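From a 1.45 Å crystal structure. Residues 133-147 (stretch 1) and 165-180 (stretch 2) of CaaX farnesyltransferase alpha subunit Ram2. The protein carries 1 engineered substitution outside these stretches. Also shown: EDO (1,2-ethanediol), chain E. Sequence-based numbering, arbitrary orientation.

Stretch 1 133-147: MSSRAHFPTLPPREQ
Stretch 2, residues 165-180: TYRHWLVRHFKLWDHP

A mostly irregular loop wraps one side of a helix and its C-terminal exit, joined by an apolar core around Phe-174, two direct hydrogen bonds, one cation-aromatic stack and a bridging water; together the stretches bury 794 Å².

Stretch 2 opens already within a helix, with i to i+4 bonds such as His-173 N to Trp-169 O (2.8 Å). Lys-175 is the first residue to leave helical phi/psi, with positive phi (60/58), and Leu-176 to His-179 form a type I turn, closed by His-179 N to Leu-176 O at 2.9 Å. In stretch 1, Ser-135 O accepts from His-138 N (3.0 Å) and Phe-139 N (2.9 Å), an extended path carries Leu-142 and Pro-143, and Arg-145 sits at the N-cap position, right before the helix that starts at Glu-146. The register is set by CA to CA distances: Ser-134 to His-173 7.5 Å, Leu-142 to Phe-174 6.3 Å and Gln-147 to Arg-167 8.5 Å. The loop therefore begins and ends beside the helix, passing the Phe-174 ring between.

Met-133 (t, p, p) is a knob among Tyr-166, Trp-169, Leu-170 and Phe-174. Met-133 CG lies 3.7 Å from Trp-169 CZ3 and 3.9 Å from Phe-174 CE2, and Met-133 SD is 5.2 Å from the Phe-174 ring centroid, at the ring edge. Phe-174 (chi1 m, chi2 -59°) is the residue most covered by the other stretch. Backbone atom Leu-142 N sits over one ring face, 3.6 Å from Phe-174 CE1, whereas Phe-139 O meets the ring edge, 3.4 Å from that same CE1. Leu-142 (t, p) extends the apolar surface, its CD1 4.0 Å from Leu-170 CD2 and its CD2 4.1 Å from Leu-176 CD1.

Arg-136 (m, t, t, chi4 -76°) lays its guanidinium flat on the His-173 imidazole (chi1 t, chi2 78°), centres 3.7 Å apart and planes at 11°. The same group donates from Arg-136 NH2 to His-173 O at 2.7 Å and 161°, so one side chain both stacks and bonds near the helix end. At the NE2 edge of the His-173 ring, a water donates to Met-133 O and Phe-139 O and hydrogen-bonds His-173 NE2, each at 2.7 Å, tying two carbonyls of stretch 1 to His-173.

Glu-146 (t, p) reaches Tyr-166 (chi1 t, chi2 80°): Tyr-166 OH donates to Glu-146 OE2 at 2.7 Å, with that carboxylate oxygen near the plane of the ring. Gln-147 (m, t) places NE2 over one face of the His-179 ring (chi1 t), and Gln-147 CG lies 3.6 Å from Arg-167 NH2.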

# COMPACT_ATOMS: atom_id res chain seq x y z
N MET A 133 -3.03 24.57 -6.79
CA MET A 133 -3.70 25.26 -5.71
C MET A 133 -2.74 25.75 -4.62
O MET A 133 -3.05 26.68 -3.84
CB MET A 133 -4.69 24.26 -5.09
CG MET A 133 -5.69 24.88 -4.07
SD MET A 133 -6.78 26.12 -4.79
CE MET A 133 -7.49 25.24 -6.13
N SER A 134 -1.55 25.18 -4.59
CA SER A 134 -0.54 25.61 -3.62
C SER A 134 0.04 26.99 -3.97
O SER A 134 0.80 27.54 -3.16
CB SER A 134 0.60 24.58 -3.54
OG SER A 134 1.35 24.56 -4.73
N SER A 135 -0.26 27.52 -5.16
CA SER A 135 0.34 28.82 -5.51
C SER A 135 -0.47 29.94 -4.88
O SER A 135 -1.59 30.26 -5.37
CB SER A 135 0.33 28.99 -7.00
OG SER A 135 0.86 30.31 -7.26
N ARG A 136 0.09 30.55 -3.83
CA ARG A 136 -0.64 31.58 -3.08
C ARG A 136 -0.87 32.87 -3.91
O ARG A 136 -1.86 33.59 -3.71
CB ARG A 136 0.05 31.86 -1.73
CG ARG A 136 -0.36 30.78 -0.68
CD ARG A 136 0.24 31.04 0.72
NE ARG A 136 0.13 29.87 1.57
CZ ARG A 136 -0.98 29.46 2.17
NH1 ARG A 136 -2.13 30.09 1.99
NH2 ARG A 136 -0.92 28.42 2.96
N ALA A 137 -0.00 33.07 -4.90
CA ALA A 137 -0.13 34.24 -5.79
C ALA A 137 -1.42 34.09 -6.59
O ALA A 137 -2.13 35.08 -6.84
CB ALA A 137 1.06 34.30 -6.69
N HIS A 138 -1.82 32.84 -6.90
CA HIS A 138 -3.01 32.64 -7.71
C HIS A 138 -4.27 32.32 -6.87
O HIS A 138 -5.41 32.62 -7.27
CB HIS A 138 -2.79 31.46 -8.67
CG HIS A 138 -1.74 31.73 -9.71
ND1 HIS A 138 -0.39 31.58 -9.46
CD2 HIS A 138 -1.85 32.19 -10.98
CE1 HIS A 138 0.28 31.90 -10.56
NE2 HIS A 138 -0.58 32.30 -11.48
N PHE A 139 -4.07 31.62 -5.76
CA PHE A 139 -5.17 31.20 -4.90
C PHE A 139 -4.86 31.61 -3.47
O PHE A 139 -4.49 30.80 -2.63
CB PHE A 139 -5.30 29.65 -4.96
CG PHE A 139 -5.50 29.16 -6.37
CD1 PHE A 139 -6.76 29.29 -6.98
CD2 PHE A 139 -4.46 28.59 -7.07
CE1 PHE A 139 -7.00 28.84 -8.27
CE2 PHE A 139 -4.67 28.11 -8.39
CZ PHE A 139 -5.95 28.22 -9.00
N PRO A 140 -5.05 32.90 -3.17
CA PRO A 140 -4.63 33.32 -1.83
C PRO A 140 -5.51 32.78 -0.73
O PRO A 140 -5.06 32.62 0.41
CB PRO A 140 -4.71 34.87 -1.89
CG PRO A 140 -5.64 35.17 -3.08
CD PRO A 140 -5.40 34.03 -4.07
N THR A 141 -6.76 32.48 -1.09
CA THR A 141 -7.69 31.91 -0.12
C THR A 141 -8.46 30.79 -0.81
O THR A 141 -8.41 30.65 -2.04
CB THR A 141 -8.73 32.95 0.37
OG1 THR A 141 -9.43 33.53 -0.74
CG2 THR A 141 -8.04 34.02 1.25
N LEU A 142 -9.17 30.03 0.00
CA LEU A 142 -9.95 28.89 -0.49
C LEU A 142 -10.91 29.39 -1.59
O LEU A 142 -11.78 30.26 -1.33
CB LEU A 142 -10.77 28.37 0.70
CG LEU A 142 -11.72 27.24 0.33
CD1 LEU A 142 -10.99 25.96 -0.16
CD2 LEU A 142 -12.61 26.91 1.52
N PRO A 143 -10.85 28.82 -2.79
CA PRO A 143 -11.80 29.26 -3.83
C PRO A 143 -13.24 28.91 -3.43
O PRO A 143 -13.52 27.88 -2.76
CB PRO A 143 -11.35 28.48 -5.07
CG PRO A 143 -9.88 28.28 -4.85
CD PRO A 143 -9.76 27.98 -3.35
N PRO A 144 -14.20 29.73 -3.84
CA PRO A 144 -15.55 29.62 -3.33
C PRO A 144 -16.32 28.39 -3.71
O PRO A 144 -17.31 28.18 -3.06
CB PRO A 144 -16.29 30.91 -3.87
CG PRO A 144 -15.41 31.55 -4.70
CD PRO A 144 -13.97 31.00 -4.59
N ARG A 145 -15.90 27.62 -4.71
CA ARG A 145 -16.67 26.41 -5.05
C ARG A 145 -15.73 25.20 -5.04
O ARG A 145 -16.08 24.13 -5.56
CB ARG A 145 -17.32 26.57 -6.43
CG ARG A 145 -18.48 27.61 -6.39
CD ARG A 145 -19.63 27.11 -5.49
NE ARG A 145 -20.78 28.03 -5.49
CZ ARG A 145 -20.88 29.07 -4.66
NH1 ARG A 145 -19.89 29.36 -3.82
NH2 ARG A 145 -22.00 29.80 -4.73
N GLU A 146 -14.60 25.34 -4.40
CA GLU A 146 -13.64 24.21 -4.33
C GLU A 146 -14.23 23.09 -3.47
O GLU A 146 -14.15 21.88 -3.87
CB GLU A 146 -12.32 24.70 -3.70
CG GLU A 146 -11.26 23.59 -3.56
CD GLU A 146 -10.71 23.11 -4.87
OE1 GLU A 146 -11.12 23.58 -5.96
OE2 GLU A 146 -9.88 22.17 -4.86
N GLN A 147 -14.77 23.36 -2.29
CA GLN A 147 -15.35 22.27 -1.44
C GLN A 147 -16.52 21.60 -2.18
O GLN A 147 -16.65 20.35 -2.15
CB GLN A 147 -15.76 22.83 -0.06
CG GLN A 147 -14.56 23.21 0.79
CD GLN A 147 -14.95 24.07 1.96
OE1 GLN A 147 -15.79 24.97 1.83
NE2 GLN A 147 -14.36 23.80 3.13
N THR A 165 -7.04 12.50 0.21
CA THR A 165 -5.69 12.98 0.42
C THR A 165 -5.57 14.44 0.01
O THR A 165 -5.00 15.27 0.76
CB THR A 165 -4.68 12.10 -0.36
OG1 THR A 165 -4.70 10.79 0.25
CG2 THR A 165 -3.28 12.70 -0.26
N TYR A 166 -6.16 14.78 -1.15
CA TYR A 166 -6.13 16.21 -1.55
C TYR A 166 -6.87 17.04 -0.52
O TYR A 166 -6.39 18.15 -0.15
CB TYR A 166 -6.75 16.33 -2.91
CG TYR A 166 -6.91 17.83 -3.31
CD1 TYR A 166 -5.82 18.58 -3.81
CD2 TYR A 166 -8.12 18.47 -3.06
CE1 TYR A 166 -5.98 19.93 -4.11
CE2 TYR A 166 -8.27 19.83 -3.34
CZ TYR A 166 -7.18 20.52 -3.87
OH TYR A 166 -7.30 21.86 -4.21
N ARG A 167 -8.01 16.59 -0.03
CA ARG A 167 -8.76 17.43 0.91
C ARG A 167 -7.99 17.60 2.23
O ARG A 167 -8.07 18.68 2.84
CB ARG A 167 -10.18 16.86 1.14
CG ARG A 167 -11.12 17.95 1.78
CD ARG A 167 -12.58 17.52 1.80
NE ARG A 167 -13.36 18.67 2.25
CZ ARG A 167 -14.63 18.89 1.95
NH1 ARG A 167 -15.32 18.01 1.23
NH2 ARG A 167 -15.18 20.06 2.36
N HIS A 168 -7.20 16.59 2.67
CA HIS A 168 -6.37 16.80 3.87
C HIS A 168 -5.35 17.91 3.57
O HIS A 168 -5.16 18.81 4.42
CB HIS A 168 -5.57 15.51 4.14
CG HIS A 168 -4.49 15.70 5.15
ND1 HIS A 168 -4.73 15.52 6.50
CD2 HIS A 168 -3.20 16.15 5.04
CE1 HIS A 168 -3.63 15.84 7.19
NE2 HIS A 168 -2.69 16.22 6.33
N TRP A 169 -4.71 17.87 2.40
CA TRP A 169 -3.74 18.91 2.05
C TRP A 169 -4.45 20.28 2.03
O TRP A 169 -3.87 21.29 2.51
CB TRP A 169 -3.11 18.59 0.66
CG TRP A 169 -2.28 19.74 0.19
CD1 TRP A 169 -0.96 20.02 0.51
CD2 TRP A 169 -2.75 20.85 -0.55
NE1 TRP A 169 -0.59 21.21 -0.02
CE2 TRP A 169 -1.66 21.76 -0.67
CE3 TRP A 169 -3.98 21.15 -1.14
CZ2 TRP A 169 -1.79 22.98 -1.36
CZ3 TRP A 169 -4.10 22.40 -1.79
CH2 TRP A 169 -3.01 23.27 -1.89
N LEU A 170 -5.65 20.35 1.46
CA LEU A 170 -6.37 21.62 1.34
C LEU A 170 -6.65 22.18 2.72
O LEU A 170 -6.50 23.43 2.94
CB LEU A 170 -7.66 21.36 0.57
CG LEU A 170 -8.50 22.60 0.28
CD1 LEU A 170 -7.88 23.37 -0.90
CD2 LEU A 170 -9.93 22.15 -0.05
N VAL A 171 -7.08 21.34 3.65
CA VAL A 171 -7.33 21.81 5.01
C VAL A 171 -6.07 22.35 5.67
O VAL A 171 -6.14 23.43 6.31
CB VAL A 171 -7.95 20.66 5.85
CG1 VAL A 171 -7.96 21.03 7.34
CG2 VAL A 171 -9.33 20.35 5.34
N ARG A 172 -4.95 21.69 5.54
CA ARG A 172 -3.74 22.22 6.15
C ARG A 172 -3.32 23.50 5.46
O ARG A 172 -2.91 24.47 6.14
CB ARG A 172 -2.64 21.17 6.06
CG ARG A 172 -1.40 21.61 6.76
CD ARG A 172 -0.38 20.44 6.81
NE ARG A 172 0.85 20.84 7.48
CZ ARG A 172 1.03 20.71 8.80
NH1 ARG A 172 0.01 20.29 9.58
NH2 ARG A 172 2.19 21.08 9.33
N HIS A 173 -3.42 23.56 4.14
CA HIS A 173 -2.91 24.71 3.39
C HIS A 173 -3.69 25.97 3.69
O HIS A 173 -3.07 27.04 3.91
CB HIS A 173 -2.98 24.40 1.91
CG HIS A 173 -2.43 25.50 1.06
ND1 HIS A 173 -1.07 25.67 0.89
CD2 HIS A 173 -3.05 26.44 0.28
CE1 HIS A 173 -0.88 26.69 0.06
NE2 HIS A 173 -2.06 27.19 -0.31
N PHE A 174 -5.01 25.90 3.67
CA PHE A 174 -5.86 27.09 3.92
C PHE A 174 -6.32 27.19 5.38
O PHE A 174 -7.11 28.06 5.74
CB PHE A 174 -7.04 27.06 2.97
CG PHE A 174 -6.66 27.37 1.55
CD1 PHE A 174 -6.05 28.59 1.20
CD2 PHE A 174 -6.99 26.47 0.55
CE1 PHE A 174 -5.73 28.86 -0.12
CE2 PHE A 174 -6.66 26.73 -0.79
CZ PHE A 174 -6.04 27.98 -1.14
N LYS A 175 -5.81 26.30 6.22
CA LYS A 175 -6.06 26.32 7.69
C LYS A 175 -7.58 26.19 7.96
O LYS A 175 -8.20 27.02 8.63
CB LYS A 175 -5.47 27.60 8.37
CG LYS A 175 -3.96 27.68 8.12
CD LYS A 175 -3.30 28.83 8.96
CE LYS A 175 -1.82 29.00 8.61
NZ LYS A 175 -1.01 27.77 8.94
N LEU A 176 -8.14 25.10 7.46
CA LEU A 176 -9.59 24.89 7.45
C LEU A 176 -10.09 23.96 8.56
O LEU A 176 -11.23 23.51 8.51
CB LEU A 176 -10.05 24.36 6.08
CG LEU A 176 -9.61 25.19 4.89
CD1 LEU A 176 -10.13 24.46 3.64
CD2 LEU A 176 -10.21 26.59 5.01
N TRP A 177 -9.27 23.66 9.57
CA TRP A 177 -9.68 22.65 10.59
C TRP A 177 -11.00 23.04 11.22
O TRP A 177 -11.84 22.14 11.46
CB TRP A 177 -8.65 22.46 11.68
CG TRP A 177 -7.33 21.96 11.20
CD1 TRP A 177 -6.95 20.64 11.09
CD2 TRP A 177 -6.20 22.74 10.84
NE1 TRP A 177 -5.65 20.55 10.64
CE2 TRP A 177 -5.18 21.83 10.46
CE3 TRP A 177 -5.94 24.11 10.76
CZ2 TRP A 177 -3.91 22.24 10.08
CZ3 TRP A 177 -4.67 24.52 10.38
CH2 TRP A 177 -3.68 23.58 10.03
N ASP A 178 -11.22 24.34 11.43
CA ASP A 178 -12.47 24.80 12.09
C ASP A 178 -13.47 25.40 11.11
O ASP A 178 -14.51 25.98 11.49
CB ASP A 178 -12.17 25.84 13.18
CG ASP A 178 -11.37 25.22 14.35
OD1 ASP A 178 -11.52 23.98 14.61
OD2 ASP A 178 -10.55 25.92 14.95
N HIS A 179 -13.19 25.20 9.81
CA HIS A 179 -14.13 25.74 8.77
C HIS A 179 -15.40 24.89 8.79
O HIS A 179 -15.32 23.65 8.68
CB HIS A 179 -13.42 25.69 7.43
CG HIS A 179 -14.18 26.29 6.29
ND1 HIS A 179 -15.34 25.76 5.74
CD2 HIS A 179 -13.90 27.42 5.59
CE1 HIS A 179 -15.73 26.54 4.73
NE2 HIS A 179 -14.86 27.55 4.63
N PRO A 180 -16.60 25.47 8.83
CA PRO A 180 -17.78 24.66 9.11
C PRO A 180 -18.11 23.74 7.95
O PRO A 180 -18.74 22.69 8.21
CB PRO A 180 -18.91 25.68 9.29
CG PRO A 180 -18.33 26.96 8.91
CD PRO A 180 -16.86 26.94 8.97
C1 EDO E . -13.93 28.44 -8.06
O1 EDO E . -14.12 27.72 -6.84
C2 EDO E . -15.17 29.13 -8.62
O2 EDO E . -15.68 30.03 -7.62
O HOH W 1 -2.55 28.89 -2.38